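Putative uncharacterized protein (Archaeoglobus fulgidus, PDB 3VU0) is the C-terminal globular domain of AglB, the archaeal oligosaccharyltransferase, a mixed alpha/beta fold. Local coordinates at residues W7-L18 / Y40-K50. Sequence-based numbering, arbitrary orientation.
Sequences WKEALNWMKENL and YGNWILYVAKK
Trp7 packs against two aromatic rings of 40-50, Trp43 and Tyr40, in an aromatic cluster. The edge of Trp43 meets one face of the Trp7 indole in a T-shaped pair, planes at 59°, with Trp43 CZ3 3.6 Å from Trp7 CG. The six-membered ring of Trp7 reaches Tyr40, where Trp7 CZ2 lies over the phenol face, 3.5 Å from Tyr40 CG. Broad flat side chains suit this end, where the helices stand farther apart than the 10.1 Å of their axes' closest approach.

One turn on, branched Leu11 divides its methyls: CD1 packs on Val47 CG1 at 3.8 Å and against Trp43 CB, while CD2 covers the Trp43 carbonyl and Ile44. Selenomethionine Met14, flexible and bent at its last torsion, brings CE to 3.7 Å from Ile44 CG2. The small Ala48 lets the backbones close in, and its carbonyl O receives a CA-H...O contact from Lys15. Buried Lys50, bent at chi2 and chi4, lays CE on Leu18 CB and turns NZ back to Ala48 O, 2.9 Å away.

Toward solvent the packing gives way to Lys15 and water. With CG anti to the backbone N (chi1 -176°), its long aliphatic chain runs extended past Val47 O, and one water bridges its charged amine to that carbonyl.

The helices are inclined at 38°. Side chains of 7-18 reach the mixed sheet: Trp7 meets Val89, Val91 and Val156, and Leu18 touches Tyr87 and Ile158, on strands 85-91 and 156-161; Tyr40 adds a contact on Val91.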
loop_
_atom_site.group_PDB
_atom_site.type_symbol
_atom_site.label_atom_id
_atom_site.label_comp_id
_atom_site.label_asym_id
_atom_site.label_seq_id
_atom_site.Cartn_x
_atom_site.Cartn_y
_atom_site.Cartn_z
ATOM N N TRP A 7 13.786 2.449 3.026
ATOM C CA TRP A 7 12.809 3.075 3.908
ATOM C C TRP A 7 13.333 4.377 4.501
ATOM O O TRP A 7 12.605 5.367 4.594
ATOM C CB TRP A 7 12.408 2.117 5.036
ATOM C CG TRP A 7 11.152 1.369 4.738
ATOM C CD1 TRP A 7 11.028 0.031 4.474
ATOM C CD2 TRP A 7 9.834 1.920 4.649
ATOM N NE1 TRP A 7 9.713 -0.279 4.222
ATOM C CE2 TRP A 7 8.959 0.861 4.320
ATOM C CE3 TRP A 7 9.308 3.211 4.804
ATOM C CZ2 TRP A 7 7.585 1.049 4.157
ATOM C CZ3 TRP A 7 7.940 3.397 4.641
ATOM C CH2 TRP A 7 7.095 2.318 4.316
ATOM N N LYS A 8 14.599 4.364 4.904
ATOM C CA LYS A 8 15.233 5.539 5.487
ATOM C C LYS A 8 15.184 6.704 4.506
ATOM O O LYS A 8 14.848 7.831 4.875
ATOM C CB LYS A 8 16.681 5.222 5.850
ATOM N N GLU A 9 15.510 6.420 3.252
ATOM C CA GLU A 9 15.507 7.445 2.218
ATOM C C GLU A 9 14.085 7.890 1.896
ATOM O O GLU A 9 13.832 9.069 1.653
ATOM C CB GLU A 9 16.169 6.922 0.945
ATOM C CG GLU A 9 16.541 8.034 -0.017
ATOM C CD GLU A 9 16.805 7.546 -1.426
ATOM O OE1 GLU A 9 17.263 6.397 -1.593
ATOM O OE2 GLU A 9 16.566 8.327 -2.372
ATOM N N ALA A 10 13.156 6.941 1.892
ATOM C CA ALA A 10 11.763 7.245 1.592
ATOM C C ALA A 10 11.145 8.132 2.663
ATOM O O ALA A 10 10.470 9.118 2.356
ATOM C CB ALA A 10 10.964 5.950 1.457
ATOM N N LEU A 11 11.385 7.782 3.921
ATOM C CA LEU A 11 10.837 8.537 5.040
ATOM C C LEU A 11 11.397 9.957 5.113
ATOM O O LEU A 11 10.657 10.906 5.379
ATOM C CB LEU A 11 11.099 7.789 6.354
ATOM C CG LEU A 11 10.346 6.459 6.516
ATOM C CD1 LEU A 11 10.878 5.703 7.729
ATOM C CD2 LEU A 11 8.851 6.723 6.666
ATOM N N ASN A 12 12.697 10.103 4.875
ATOM C CA ASN A 12 13.319 11.426 4.909
ATOM C C ASN A 12 12.799 12.276 3.760
ATOM O O ASN A 12 12.591 13.484 3.910
ATOM C CB ASN A 12 14.846 11.326 4.806
ATOM C CG ASN A 12 15.475 10.715 6.042
ATOM O OD1 ASN A 12 14.998 10.912 7.161
ATOM N ND2 ASN A 12 16.566 9.984 5.845
ATOM N N TRP A 13 12.594 11.641 2.609
ATOM C CA TRP A 13 12.086 12.347 1.444
ATOM C C TRP A 13 10.671 12.861 1.720
ATOM O O TRP A 13 10.366 14.028 1.462
ATOM C CB TRP A 13 12.066 11.422 0.220
ATOM C CG TRP A 13 11.734 12.135 -1.067
ATOM C CD1 TRP A 13 12.617 12.727 -1.930
ATOM C CD2 TRP A 13 10.427 12.366 -1.609
ATOM N NE1 TRP A 13 11.937 13.312 -2.976
ATOM C CE2 TRP A 13 10.593 13.105 -2.803
ATOM C CE3 TRP A 13 9.130 12.019 -1.202
ATOM C CZ2 TRP A 13 9.508 13.509 -3.593
ATOM C CZ3 TRP A 13 8.049 12.420 -1.990
ATOM C CH2 TRP A 13 8.249 13.156 -3.173
HETATM N N MSE A 14 9.796 12.007 2.247
HETATM C CA MSE A 14 8.440 12.475 2.498
HETATM C C MSE A 14 8.358 13.492 3.628
HETATM O O MSE A 14 7.465 14.343 3.637
HETATM C CB MSE A 14 7.449 11.310 2.712
HETATM C CG MSE A 14 7.943 10.061 3.417
HETATM SE SE MSE A 14 6.754 8.535 3.009
HETATM C CE MSE A 14 5.119 9.215 3.760
ATOM N N LYS A 15 9.307 13.431 4.557
ATOM C CA LYS A 15 9.320 14.372 5.667
ATOM C C LYS A 15 9.519 15.800 5.169
ATOM O O LYS A 15 8.876 16.732 5.654
ATOM C CB LYS A 15 10.440 14.036 6.657
ATOM C CG LYS A 15 10.431 14.928 7.896
ATOM C CD LYS A 15 11.562 14.582 8.853
ATOM C CE LYS A 15 11.462 15.394 10.138
ATOM N NZ LYS A 15 12.543 15.035 11.098
ATOM N N GLU A 16 10.406 15.978 4.196
ATOM C CA GLU A 16 10.668 17.318 3.691
ATOM C C GLU A 16 9.979 17.698 2.388
ATOM O O GLU A 16 10.047 18.856 1.975
ATOM C CB GLU A 16 12.177 17.537 3.550
ATOM C CG GLU A 16 12.876 16.586 2.606
ATOM C CD GLU A 16 14.380 16.807 2.580
ATOM O OE1 GLU A 16 14.813 17.930 2.238
ATOM O OE2 GLU A 16 15.129 15.858 2.904
ATOM N N ASN A 17 9.310 16.746 1.744
ATOM C CA ASN A 17 8.636 17.036 0.483
ATOM C C ASN A 17 7.109 17.053 0.526
ATOM O O ASN A 17 6.485 17.826 -0.194
ATOM C CB ASN A 17 9.120 16.067 -0.607
ATOM C CG ASN A 17 10.501 16.423 -1.123
ATOM O OD1 ASN A 17 10.670 17.411 -1.845
ATOM N ND2 ASN A 17 11.502 15.629 -0.748
ATOM N N LEU A 18 6.496 16.209 1.350
ATOM C CA LEU A 18 5.039 16.214 1.425
ATOM C C LEU A 18 4.584 17.458 2.205
ATOM O O LEU A 18 5.313 17.956 3.066
ATOM C CB LEU A 18 4.525 14.934 2.099
ATOM C CG LEU A 18 4.874 13.581 1.453
ATOM C CD1 LEU A 18 4.052 12.485 2.113
ATOM C CD2 LEU A 18 4.589 13.604 -0.041
ATOM N N TYR A 40 3.801 -0.312 8.633
ATOM C CA TYR A 40 4.647 0.868 8.454
ATOM C C TYR A 40 4.077 2.164 9.020
ATOM O O TYR A 40 4.728 3.216 8.957
ATOM C CB TYR A 40 4.921 1.064 6.960
ATOM C CG TYR A 40 5.120 -0.233 6.204
ATOM C CD1 TYR A 40 6.171 -1.096 6.519
ATOM C CD2 TYR A 40 4.257 -0.593 5.173
ATOM C CE1 TYR A 40 6.358 -2.294 5.819
ATOM C CE2 TYR A 40 4.430 -1.784 4.467
ATOM C CZ TYR A 40 5.482 -2.628 4.794
ATOM O OH TYR A 40 5.657 -3.798 4.088
ATOM N N GLY A 41 2.867 2.089 9.564
ATOM C CA GLY A 41 2.212 3.268 10.103
ATOM C C GLY A 41 3.033 4.127 11.049
ATOM O O GLY A 41 3.133 5.342 10.856
ATOM N N ASN A 42 3.617 3.507 12.072
ATOM C CA ASN A 42 4.411 4.242 13.050
ATOM C C ASN A 42 5.605 4.958 12.439
ATOM O O ASN A 42 5.974 6.045 12.887
ATOM C CB ASN A 42 4.879 3.310 14.176
ATOM C CG ASN A 42 3.736 2.863 15.070
ATOM O OD1 ASN A 42 2.862 3.656 15.407
ATOM N ND2 ASN A 42 3.744 1.596 15.465
ATOM N N TRP A 43 6.210 4.355 11.420
ATOM C CA TRP A 43 7.353 4.970 10.759
ATOM C C TRP A 43 6.923 6.247 10.049
ATOM O O TRP A 43 7.563 7.295 10.169
ATOM C CB TRP A 43 7.969 4.016 9.731
ATOM C CG TRP A 43 8.886 2.979 10.304
ATOM C CD1 TRP A 43 9.420 2.953 11.562
ATOM C CD2 TRP A 43 9.441 1.855 9.609
ATOM N NE1 TRP A 43 10.276 1.885 11.691
ATOM C CE2 TRP A 43 10.308 1.195 10.506
ATOM C CE3 TRP A 43 9.290 1.343 8.310
ATOM C CZ2 TRP A 43 11.025 0.049 10.148
ATOM C CZ3 TRP A 43 10.002 0.204 7.953
ATOM C CH2 TRP A 43 10.862 -0.432 8.872
ATOM N N ILE A 44 5.834 6.148 9.300
ATOM C CA ILE A 44 5.326 7.285 8.557
ATOM C C ILE A 44 4.845 8.383 9.499
ATOM O O ILE A 44 5.136 9.565 9.292
ATOM C CB ILE A 44 4.183 6.842 7.631
ATOM C CG1 ILE A 44 4.726 5.838 6.609
ATOM C CG2 ILE A 44 3.570 8.048 6.926
ATOM C CD1 ILE A 44 3.662 5.219 5.723
ATOM N N LEU A 45 4.130 7.983 10.544
ATOM C CA LEU A 45 3.598 8.930 11.516
ATOM C C LEU A 45 4.676 9.601 12.371
ATOM O O LEU A 45 4.675 10.821 12.534
ATOM C CB LEU A 45 2.597 8.228 12.442
ATOM C CG LEU A 45 1.274 8.922 12.801
ATOM C CD1 LEU A 45 0.856 8.461 14.188
ATOM C CD2 LEU A 45 1.418 10.437 12.788
ATOM N N TYR A 46 5.601 8.811 12.906
ATOM C CA TYR A 46 6.638 9.358 13.779
ATOM C C TYR A 46 7.971 9.740 13.151
ATOM O O TYR A 46 8.690 10.571 13.698
ATOM C CB TYR A 46 6.867 8.397 14.953
ATOM C CG TYR A 46 5.610 8.198 15.772
ATOM C CD1 TYR A 46 5.011 9.270 16.430
ATOM C CD2 TYR A 46 4.985 6.953 15.838
ATOM C CE1 TYR A 46 3.817 9.111 17.129
ATOM C CE2 TYR A 46 3.791 6.784 16.535
ATOM C CZ TYR A 46 3.213 7.866 17.176
ATOM O OH TYR A 46 2.026 7.707 17.851
ATOM N N VAL A 47 8.311 9.143 12.014
ATOM C CA VAL A 47 9.566 9.483 11.358
ATOM C C VAL A 47 9.334 10.488 10.233
ATOM O O VAL A 47 10.080 11.459 10.096
ATOM C CB VAL A 47 10.264 8.238 10.775
ATOM C CG1 VAL A 47 11.536 8.651 10.049
ATOM C CG2 VAL A 47 10.586 7.252 11.893
ATOM N N ALA A 48 8.294 10.256 9.438
ATOM C CA ALA A 48 7.970 11.145 8.325
ATOM C C ALA A 48 7.075 12.290 8.791
ATOM O O ALA A 48 6.921 13.294 8.094
ATOM C CB ALA A 48 7.283 10.356 7.211
ATOM N N LYS A 49 6.485 12.126 9.973
ATOM C CA LYS A 49 5.610 13.136 10.562
ATOM C C LYS A 49 4.369 13.402 9.716
ATOM O O LYS A 49 3.959 14.553 9.546
ATOM C CB LYS A 49 6.377 14.450 10.767
ATOM C CG LYS A 49 7.686 14.306 11.530
ATOM C CD LYS A 49 7.462 13.739 12.930
ATOM C CE LYS A 49 8.782 13.554 13.666
ATOM N NZ LYS A 49 8.588 12.969 15.029
ATOM N N LYS A 50 3.768 12.339 9.195
ATOM C CA LYS A 50 2.575 12.470 8.370
ATOM C C LYS A 50 1.468 11.549 8.876
ATOM O O LYS A 50 1.734 10.425 9.301
ATOM C CB LYS A 50 2.911 12.134 6.912
ATOM C CG LYS A 50 4.052 12.966 6.338
ATOM C CD LYS A 50 3.597 14.387 6.043
ATOM C CE LYS A 50 4.772 15.305 5.736
ATOM N NZ LYS A 50 5.574 15.599 6.950
HETATM O O HOH W 1 11.865 12.305 11.881
#